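Coenzyme A transferase (Yersinia pestis, PDB 3QLI) probably transfers coenzyme A between acyl-CoA thioesters and carboxylic acids such as acetate. Local coordinates at residues Lys95-Phe100 with Val120-Pro125; Val178-Tyr183 with Asp200-Asn205; Thr222-Ile227 with Gly243-Leu248. All blocks are in the same frame, centred on the assembly; numbering follows the deposited sequence.

Interaction 1 (Lys95-Phe100 with Val120-Pro125); sequences KPYSMF and VVNYVP
Tyr97 and Asn122 meet through two different torsions: the tyrosine sets CG anti to its carbonyl carbon, beside the backbone N (chi1 -86°), while Asn122 holds CG away from any staggered position (chi1 -138°). Ring and amide then lie side by side, pointing the same way, with their planes 18° apart. Asn122 CB sits over the middle of one ring face, 3.9 Å from the centroid of Tyr97, a CH-pi contact. Val124 contributes at the rim, its CG2 lying 3.7 Å from Tyr97 CD1, and its CB packs against Met99 CG. Ser98 OG touches Val121 CG1 and hydrogen-bonds to Tyr74 OH.

The backbone of 120-125 follows 95-100 in roughly the same direction, although it forms no regular strand of its own. Two straight bonds join them: Asn122 N to Pro96 O at 2.9 Å and Val124 N to Ser98 O at 3.1 Å. Between these, Tyr97 CA approaches Asn122 O at 3.3 Å in a CA-H...O contact. Beyond the second bond a water donates to Met99 O at 2.6 Å and to Val124 O at 2.7 Å, prolonging the pairing. The loop runs along strand 94-98, one of the two outermost strands of the N-terminal parallel sheet within the chain. Past it lies the second subunit, which hydrogen-bonds to the Tyr123 backbone and whose Ser425 and Thr427 make weak hydrogen bonds with the Asn122 amide; Tyr123 OH, within the same chain, bonds to Ser360.

Chemically, Asn122 serves two neighbours with different parts: its CB gives the ring an apolar cover, while its amide reaches weakly to the dimer partner. The contact thus couples the sheet edge to the subunit interface, and the direct hydrogen bonds between the two segments are all backbone to backbone.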
loop_
_atom_site.group_PDB
_atom_site.type_symbol
_atom_site.label_atom_id
_atom_site.label_comp_id
_atom_site.label_asym_id
_atom_site.label_seq_id
_atom_site.Cartn_x
_atom_site.Cartn_y
_atom_site.Cartn_z
ATOM N N LYS A 95 1.850 23.565 -19.357
ATOM C CA LYS A 95 0.828 22.606 -18.947
ATOM C C LYS A 95 1.137 22.018 -17.567
ATOM O O LYS A 95 2.169 21.376 -17.386
ATOM C CB LYS A 95 0.747 21.459 -19.958
ATOM C CG LYS A 95 0.715 21.878 -21.419
ATOM C CD LYS A 95 -0.430 22.829 -21.701
ATOM C CE LYS A 95 -0.607 23.055 -23.194
ATOM N NZ LYS A 95 -0.884 21.776 -23.915
ATOM N N PRO A 96 0.246 22.240 -16.589
ATOM C CA PRO A 96 0.483 21.671 -15.258
ATOM C C PRO A 96 0.227 20.178 -15.266
ATOM O O PRO A 96 -0.904 19.736 -15.488
ATOM C CB PRO A 96 -0.555 22.376 -14.381
ATOM C CG PRO A 96 -0.923 23.625 -15.159
ATOM C CD PRO A 96 -0.876 23.195 -16.589
ATOM N N TYR A 97 1.293 19.409 -15.063
ATOM C CA TYR A 97 1.190 17.968 -14.869
ATOM C C TYR A 97 1.435 17.765 -13.389
ATOM O O TYR A 97 2.485 17.302 -12.964
ATOM C CB TYR A 97 2.196 17.219 -15.764
ATOM C CG TYR A 97 1.610 16.984 -17.146
ATOM C CD1 TYR A 97 1.311 15.698 -17.592
ATOM C CD2 TYR A 97 1.284 18.058 -17.973
ATOM C CE1 TYR A 97 0.738 15.485 -18.840
ATOM C CE2 TYR A 97 0.694 17.853 -19.229
ATOM C CZ TYR A 97 0.429 16.566 -19.650
ATOM O OH TYR A 97 -0.144 16.341 -20.883
ATOM N N SER A 98 0.442 18.177 -12.611
ATOM C CA SER A 98 0.557 18.258 -11.167
ATOM C C SER A 98 0.520 16.860 -10.593
ATOM O O SER A 98 -0.306 16.037 -10.986
ATOM C CB SER A 98 -0.614 19.066 -10.612
ATOM O OG SER A 98 -0.917 20.158 -11.462
ATOM N N MET A 99 1.406 16.598 -9.647
ATOM C CA MET A 99 1.459 15.287 -9.019
ATOM C C MET A 99 0.860 15.287 -7.609
ATOM O O MET A 99 0.656 14.229 -7.019
ATOM C CB MET A 99 2.886 14.753 -9.081
ATOM C CG MET A 99 3.323 14.625 -10.551
ATOM S SD MET A 99 5.017 14.125 -10.859
ATOM C CE MET A 99 4.927 12.359 -10.550
ATOM N N PHE A 100 0.587 16.487 -7.090
ATOM C CA PHE A 100 -0.273 16.706 -5.922
ATOM C C PHE A 100 -1.292 17.735 -6.376
ATOM O O PHE A 100 -0.939 18.667 -7.102
ATOM C CB PHE A 100 0.477 17.387 -4.771
ATOM C CG PHE A 100 1.299 16.473 -3.907
ATOM C CD1 PHE A 100 1.161 15.099 -3.966
ATOM C CD2 PHE A 100 2.211 17.020 -3.001
ATOM C CE1 PHE A 100 1.937 14.279 -3.144
ATOM C CE2 PHE A 100 2.982 16.213 -2.179
ATOM C CZ PHE A 100 2.844 14.836 -2.256
ATOM N N VAL A 120 -7.701 21.769 -17.380
ATOM C CA VAL A 120 -6.566 22.689 -17.361
ATOM C C VAL A 120 -5.443 22.212 -16.433
ATOM O O VAL A 120 -4.336 22.747 -16.465
ATOM C CB VAL A 120 -7.011 24.113 -16.977
ATOM C CG1 VAL A 120 -7.954 24.663 -18.044
ATOM C CG2 VAL A 120 -7.701 24.103 -15.622
ATOM N N VAL A 121 -5.742 21.208 -15.616
ATOM C CA VAL A 121 -4.737 20.529 -14.812
ATOM C C VAL A 121 -4.722 19.061 -15.205
ATOM O O VAL A 121 -5.769 18.424 -15.305
ATOM C CB VAL A 121 -5.032 20.651 -13.309
ATOM C CG1 VAL A 121 -4.137 19.703 -12.491
ATOM C CG2 VAL A 121 -4.905 22.115 -12.844
ATOM N N ASN A 122 -3.534 18.526 -15.458
ATOM C CA ASN A 122 -3.426 17.127 -15.830
ATOM C C ASN A 122 -2.751 16.320 -14.739
ATOM O O ASN A 122 -1.536 16.121 -14.751
ATOM C CB ASN A 122 -2.677 16.969 -17.149
ATOM C CG ASN A 122 -3.316 15.932 -18.049
ATOM O OD1 ASN A 122 -3.613 14.807 -17.619
ATOM N ND2 ASN A 122 -3.573 16.314 -19.290
ATOM N N TYR A 123 -3.548 15.871 -13.783
ATOM C CA TYR A 123 -3.041 15.065 -12.681
ATOM C C TYR A 123 -2.300 13.826 -13.180
ATOM O O TYR A 123 -2.802 13.098 -14.033
ATOM C CB TYR A 123 -4.203 14.651 -11.774
ATOM C CG TYR A 123 -3.821 13.728 -10.632
ATOM C CD1 TYR A 123 -2.986 14.161 -9.606
ATOM C CD2 TYR A 123 -4.317 12.439 -10.570
ATOM C CE1 TYR A 123 -2.637 13.315 -8.555
ATOM C CE2 TYR A 123 -3.981 11.583 -9.524
ATOM C CZ TYR A 123 -3.147 12.029 -8.523
ATOM O OH TYR A 123 -2.826 11.180 -7.489
ATOM N N VAL A 124 -1.109 13.595 -12.630
ATOM C CA VAL A 124 -0.314 12.407 -12.935
ATOM C C VAL A 124 -0.327 11.520 -11.696
ATOM O O VAL A 124 0.306 11.847 -10.691
ATOM C CB VAL A 124 1.145 12.784 -13.263
ATOM C CG1 VAL A 124 1.976 11.534 -13.590
ATOM C CG2 VAL A 124 1.190 13.799 -14.412
ATOM N N PRO A 125 -1.075 10.408 -11.741
ATOM C CA PRO A 125 -1.151 9.597 -10.519
ATOM C C PRO A 125 0.203 8.969 -10.192
ATOM O O PRO A 125 0.898 8.491 -11.095
ATOM C CB PRO A 125 -2.176 8.509 -10.878
ATOM C CG PRO A 125 -2.966 9.090 -12.061
ATOM C CD PRO A 125 -1.941 9.890 -12.819
HETATM O O HOH W 1 0.909 11.828 -8.062
#

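Interaction 2 (Val178-Tyr183 with Asp200-Asn205); sequences VEVNRY and DAIVEN
Val178 and Ile202 open a parallel pairing that closes one side of the six-stranded parallel sheet of the N-terminal, Rossmann-like domain, strand 201-204 being outermost within the chain. Four backbone bonds hold it. Ala201 O accepts from Val178 N; Val178 O accepts from Val203 N; Val203 O accepts from Val180 N at 2.8 Å; and Val180 O accepts from Asn205 N at 2.9 Å, in an almost perfectly straight bond (179°). The carbonyls of Val178, Val203 and Val180 also each receive a CA-H...O contact. On the far edge of 178-180, Glu179 makes backbone bonds to strand 143-148.

One face carries Val178, Val180, Ile202 and Glu204, covered in part by helix 18-25, where Glu204 OE2 hydrogen-bonds to Tyr22 OH. The Val180 and Ile202 side chains cross obliquely, their CG2 atoms 3.8 Å apart, and Val178 CG2 runs beside Ile202 CG1.

Glu179, Val203 and the start of helix 52-63 occupy the other face. With CG anti to the backbone N (chi1 177°), Glu179 leaves its strand and continues as an extended chain past Val203 CG2 to the side of Asn205. Its buried carboxylate is well supplied: OE1 accepts from Leu54 N, and OE2 from Ala53 N and from a water at 2.7 Å. The first turn of the helix would be expected to stabilise the negative charge. The same water donates to Asn205 O, linking that backbone to the carboxylate.

Beyond the pairing, Asn181 OD1 accepts from Tyr183 N in an Asx turn, while ND2 donates across to Val207 O. Asn205 ND2 donates to Glu179 OE2 at 3.2 Å, on the anti side of the Glu179 carboxylate and 32° out of its plane.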
loop_
_atom_site.group_PDB
_atom_site.type_symbol
_atom_site.label_atom_id
_atom_site.label_comp_id
_atom_site.label_asym_id
_atom_site.label_seq_id
_atom_site.Cartn_x
_atom_site.Cartn_y
_atom_site.Cartn_z
ATOM N N VAL A 178 20.139 26.501 -11.299
ATOM C CA VAL A 178 19.921 26.867 -9.897
ATOM C C VAL A 178 19.671 28.359 -9.705
ATOM O O VAL A 178 20.156 29.198 -10.466
ATOM C CB VAL A 178 21.094 26.444 -8.994
ATOM C CG1 VAL A 178 21.381 24.958 -9.157
ATOM C CG2 VAL A 178 22.323 27.273 -9.306
ATOM N N GLU A 179 18.900 28.668 -8.673
ATOM C CA GLU A 179 18.689 30.035 -8.244
ATOM C C GLU A 179 19.275 30.162 -6.843
ATOM O O GLU A 179 18.719 29.644 -5.868
ATOM C CB GLU A 179 17.195 30.355 -8.250
ATOM C CG GLU A 179 16.843 31.755 -7.741
ATOM C CD GLU A 179 15.468 32.195 -8.218
ATOM O OE1 GLU A 179 15.072 31.778 -9.333
ATOM O OE2 GLU A 179 14.782 32.955 -7.492
ATOM N N VAL A 180 20.424 30.823 -6.766
ATOM C CA VAL A 180 21.133 31.036 -5.518
ATOM C C VAL A 180 20.376 32.056 -4.670
ATOM O O VAL A 180 19.957 33.113 -5.160
ATOM C CB VAL A 180 22.584 31.527 -5.785
ATOM C CG1 VAL A 180 23.229 32.099 -4.502
ATOM C CG2 VAL A 180 23.429 30.404 -6.379
ATOM N N ASN A 181 20.194 31.730 -3.400
ATOM C CA ASN A 181 19.457 32.595 -2.484
ATOM C C ASN A 181 20.084 32.488 -1.110
ATOM O O ASN A 181 20.083 31.412 -0.517
ATOM C CB ASN A 181 17.992 32.150 -2.434
ATOM C CG ASN A 181 17.137 33.047 -1.577
ATOM O OD1 ASN A 181 17.633 33.974 -0.939
ATOM N ND2 ASN A 181 15.839 32.790 -1.565
ATOM N N ARG A 182 20.623 33.589 -0.591
ATOM C CA ARG A 182 21.306 33.527 0.703
ATOM C C ARG A 182 20.327 33.200 1.826
ATOM O O ARG A 182 20.734 32.812 2.924
ATOM C CB ARG A 182 22.080 34.820 0.997
ATOM C CG ARG A 182 21.201 36.038 1.141
ATOM C CD ARG A 182 21.983 37.263 1.634
ATOM N NE ARG A 182 21.064 38.255 2.185
ATOM C CZ ARG A 182 20.588 39.298 1.508
ATOM N NH1 ARG A 182 20.963 39.509 0.252
ATOM N NH2 ARG A 182 19.744 40.139 2.098
ATOM N N TYR A 183 19.031 33.337 1.553
ATOM C CA TYR A 183 18.020 32.948 2.542
ATOM C C TYR A 183 17.780 31.436 2.588
ATOM O O TYR A 183 17.122 30.938 3.501
ATOM C CB TYR A 183 16.697 33.674 2.305
ATOM C CG TYR A 183 16.758 35.150 2.606
ATOM C CD1 TYR A 183 16.411 35.636 3.860
ATOM C CD2 TYR A 183 17.169 36.059 1.640
ATOM C CE1 TYR A 183 16.466 36.990 4.145
ATOM C CE2 TYR A 183 17.232 37.418 1.918
ATOM C CZ TYR A 183 16.876 37.876 3.168
ATOM O OH TYR A 183 16.939 39.225 3.447
ATOM N N ASP A 200 24.259 23.601 -14.669
ATOM C CA ASP A 200 24.406 24.089 -16.031
ATOM C C ASP A 200 24.328 25.599 -16.115
ATOM O O ASP A 200 24.962 26.216 -16.979
ATOM C CB ASP A 200 23.384 23.433 -16.953
ATOM C CG ASP A 200 23.651 21.960 -17.136
ATOM O OD1 ASP A 200 24.571 21.608 -17.905
ATOM O OD2 ASP A 200 22.946 21.158 -16.496
ATOM N N ALA A 201 23.552 26.199 -15.225
ATOM C CA ALA A 201 23.428 27.651 -15.210
ATOM C C ALA A 201 23.003 28.137 -13.842
ATOM O O ALA A 201 22.330 27.414 -13.095
ATOM C CB ALA A 201 22.440 28.120 -16.276
ATOM N N ILE A 202 23.387 29.373 -13.530
ATOM C CA ILE A 202 23.158 29.968 -12.218
ATOM C C ILE A 202 22.549 31.362 -12.330
ATOM O O ILE A 202 23.016 32.186 -13.123
ATOM C CB ILE A 202 24.495 30.132 -11.474
ATOM C CG1 ILE A 202 25.222 28.785 -11.390
ATOM C CG2 ILE A 202 24.271 30.777 -10.097
ATOM C CD1 ILE A 202 26.725 28.916 -11.091
ATOM N N VAL A 203 21.507 31.623 -11.549
ATOM C CA VAL A 203 21.049 32.998 -11.345
ATOM C C VAL A 203 21.054 33.255 -9.849
ATOM O O VAL A 203 21.116 32.307 -9.059
ATOM C CB VAL A 203 19.636 33.256 -11.928
ATOM C CG1 VAL A 203 19.598 32.892 -13.411
ATOM C CG2 VAL A 203 18.558 32.474 -11.148
ATOM N N GLU A 204 21.006 34.529 -9.462
ATOM C CA GLU A 204 21.032 34.915 -8.048
ATOM C C GLU A 204 19.827 35.782 -7.741
ATOM O O GLU A 204 19.542 36.751 -8.458
ATOM C CB GLU A 204 22.312 35.691 -7.712
ATOM C CG GLU A 204 23.592 34.874 -7.874
ATOM C CD GLU A 204 24.874 35.713 -7.837
ATOM O OE1 GLU A 204 24.838 36.918 -8.177
ATOM O OE2 GLU A 204 25.931 35.152 -7.484
ATOM N N ASN A 205 19.122 35.427 -6.676
ATOM C CA ASN A 205 17.927 36.145 -6.253
ATOM C C ASN A 205 17.730 35.958 -4.760
ATOM O O ASN A 205 17.189 34.934 -4.320
ATOM C CB ASN A 205 16.681 35.649 -6.998
ATOM C CG ASN A 205 15.462 36.513 -6.722
ATOM O OD1 ASN A 205 15.544 37.739 -6.772
ATOM N ND2 ASN A 205 14.330 35.883 -6.417
HETATM O O HOH W 2 15.315 33.105 -4.830
#

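Interaction 3 (Thr222-Ile227 with Gly243-Leu248)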
loop_
_atom_site.group_PDB
_atom_site.type_symbol
_atom_site.label_atom_id
_atom_site.label_comp_id
_atom_site.label_asym_id
_atom_site.label_seq_id
_atom_site.Cartn_x
_atom_site.Cartn_y
_atom_site.Cartn_z
ATOM N N THR A 222 -7.020 20.794 21.599
ATOM C CA THR A 222 -6.503 20.635 22.950
ATOM C C THR A 222 -6.655 19.186 23.379
ATOM O O THR A 222 -5.685 18.554 23.787
ATOM C CB THR A 222 -7.176 21.577 23.958
ATOM O OG1 THR A 222 -6.867 22.930 23.604
ATOM C CG2 THR A 222 -6.664 21.300 25.369
ATOM N N SER A 223 -7.869 18.655 23.273
ATOM C CA SER A 223 -8.105 17.271 23.675
ATOM C C SER A 223 -7.343 16.316 22.765
ATOM O O SER A 223 -6.742 15.351 23.217
ATOM C CB SER A 223 -9.590 16.929 23.601
ATOM O OG SER A 223 -9.761 15.520 23.645
ATOM N N ILE A 224 -7.399 16.578 21.465
ATOM C CA ILE A 224 -6.694 15.733 20.512
ATOM C C ILE A 224 -5.186 15.680 20.786
ATOM O O ILE A 224 -4.591 14.610 20.769
ATOM C CB ILE A 224 -6.986 16.162 19.075
ATOM C CG1 ILE A 224 -8.476 15.936 18.772
ATOM C CG2 ILE A 224 -6.062 15.391 18.092
ATOM C CD1 ILE A 224 -8.924 16.423 17.380
ATOM N N SER A 225 -4.557 16.825 21.039
ATOM C CA SER A 225 -3.114 16.813 21.256
ATOM C C SER A 225 -2.743 16.006 22.497
ATOM O O SER A 225 -1.685 15.388 22.539
ATOM C CB SER A 225 -2.539 18.236 21.330
ATOM O OG SER A 225 -3.087 18.933 22.437
ATOM N N HIS A 226 -3.607 15.997 23.512
ATOM C CA HIS A 226 -3.324 15.196 24.705
ATOM C C HIS A 226 -3.545 13.700 24.515
ATOM O O HIS A 226 -2.783 12.889 25.040
ATOM C CB HIS A 226 -4.068 15.730 25.928
ATOM C CG HIS A 226 -3.469 16.991 26.462
ATOM N ND1 HIS A 226 -3.884 18.243 26.057
ATOM C CD2 HIS A 226 -2.433 17.196 27.311
ATOM C CE1 HIS A 226 -3.159 19.166 26.667
ATOM N NE2 HIS A 226 -2.269 18.555 27.433
ATOM N N ILE A 227 -4.566 13.325 23.754
ATOM C CA ILE A 227 -4.785 11.904 23.497
ATOM C C ILE A 227 -3.608 11.361 22.672
ATOM O O ILE A 227 -3.070 10.288 22.937
ATOM C CB ILE A 227 -6.093 11.681 22.739
ATOM C CG1 ILE A 227 -7.282 12.143 23.587
ATOM C CG2 ILE A 227 -6.241 10.211 22.334
ATOM C CD1 ILE A 227 -8.510 12.455 22.747
ATOM N N GLY A 243 0.925 22.218 10.627
ATOM C CA GLY A 243 -0.322 22.794 11.105
ATOM C C GLY A 243 -0.356 23.074 12.596
ATOM O O GLY A 243 0.608 22.803 13.319
ATOM N N ALA A 244 -1.477 23.622 13.059
ATOM C CA ALA A 244 -1.639 23.953 14.476
ATOM C C ALA A 244 -1.635 22.700 15.346
ATOM O O ALA A 244 -1.078 22.707 16.446
ATOM C CB ALA A 244 -2.919 24.765 14.703
ATOM N N LEU A 245 -2.250 21.623 14.859
ATOM C CA LEU A 245 -2.353 20.400 15.665
ATOM C C LEU A 245 -0.976 19.798 15.982
ATOM O O LEU A 245 -0.610 19.652 17.146
ATOM C CB LEU A 245 -3.280 19.371 15.004
ATOM C CG LEU A 245 -3.466 18.031 15.735
ATOM C CD1 LEU A 245 -3.772 18.223 17.239
ATOM C CD2 LEU A 245 -4.543 17.182 15.046
ATOM N N PRO A 246 -0.196 19.458 14.944
ATOM C CA PRO A 246 1.177 19.005 15.214
ATOM C C PRO A 246 1.978 19.969 16.102
ATOM O O PRO A 246 2.695 19.517 16.991
ATOM C CB PRO A 246 1.806 18.895 13.811
ATOM C CG PRO A 246 0.768 19.423 12.842
ATOM C CD PRO A 246 -0.560 19.298 13.527
ATOM N N ASN A 247 1.865 21.275 15.878
ATOM C CA ASN A 247 2.530 22.225 16.764
ATOM C C ASN A 247 2.101 22.033 18.220
ATOM O O ASN A 247 2.921 22.113 19.138
ATOM C CB ASN A 247 2.270 23.664 16.316
ATOM C CG ASN A 247 3.028 24.025 15.047
ATOM O OD1 ASN A 247 3.750 23.197 14.477
ATOM N ND2 ASN A 247 2.857 25.262 14.588
ATOM N N LEU A 248 0.814 21.778 18.425
ATOM C CA LEU A 248 0.276 21.594 19.772
ATOM C C LEU A 248 0.743 20.281 20.369
ATOM O O LEU A 248 1.037 20.194 21.565
ATOM C CB LEU A 248 -1.255 21.608 19.749
ATOM C CG LEU A 248 -1.976 22.803 20.370
ATOM C CD1 LEU A 248 -1.585 24.085 19.663
ATOM C CD2 LEU A 248 -3.482 22.598 20.312
#
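Thr222, whose backbone N lies beside Leu248 CD2, has a carbonyl oxygen sought by several donors of its own helix. His226 ND1 bonds to Thr222 O at 2.9 Å, with the oxygen close to the plane of the imidazole, and His226 N adds a weak helical bond at 3.3 Å. Ser225 OG stands 3.0 Å from Thr222 O as well, but its hydrogen bond to Tyr221 O makes that sharing unsettled.

With these groups bonded back to their own helix, 220-230, the partner helix 244-252 meets mostly carbon. The short segments approach to 9.3 Å between axes and cross at -50°. Ser225 places OG between its backbone N and carbonyl carbon (chi1 63°), and its CB faces Leu248 CB at 3.9 Å. Leu245 instead sends CG anti to its backbone N (chi1 179°); both its methyls press on Ile224 CG2 from one side, CD1 at 3.7 Å and CD2 at 3.8 Å, and the two side chains cross at about a right angle. Ile224 also leans on Val413 of strand 411-414, which ties this pair to the mixed sheet. Strand 237-240 lies between the helices in the chain. Gly243 is the N-cap of the second helix, and Ala244, just after it, contacts coenzyme A in a liganded structure of this protein, although none is bound here.

No hydrogen bond crosses between the segments. Cohesion between them therefore rests mainly on van der Waals contact among a few methyl and methylene groups, while Ser225 OG and His226 ND1 are directed to backbone carbonyls of their own helix.

How the interactions relate
Interactions 1 and 2 mark the two outermost strands of the same parallel sheet, 94-98 and 201-204, with centres 26 Å apart and nearest atoms about 18 Å apart. Interaction 3 lies on the opposite side of the chain's centre, beside the mixed sheet; its nearest atoms lie about 14 Å from interaction 1 and about 19 Å from interaction 2. Two of the contacts approach sites that bind coenzyme A, which is absent from this chain: the Tyr123 side chain is about 7 Å from that of Glu350, and interaction 3 contains Ala244. Interaction 2 is remote from them. Along the chain all three follow in series, each closing before the next opens.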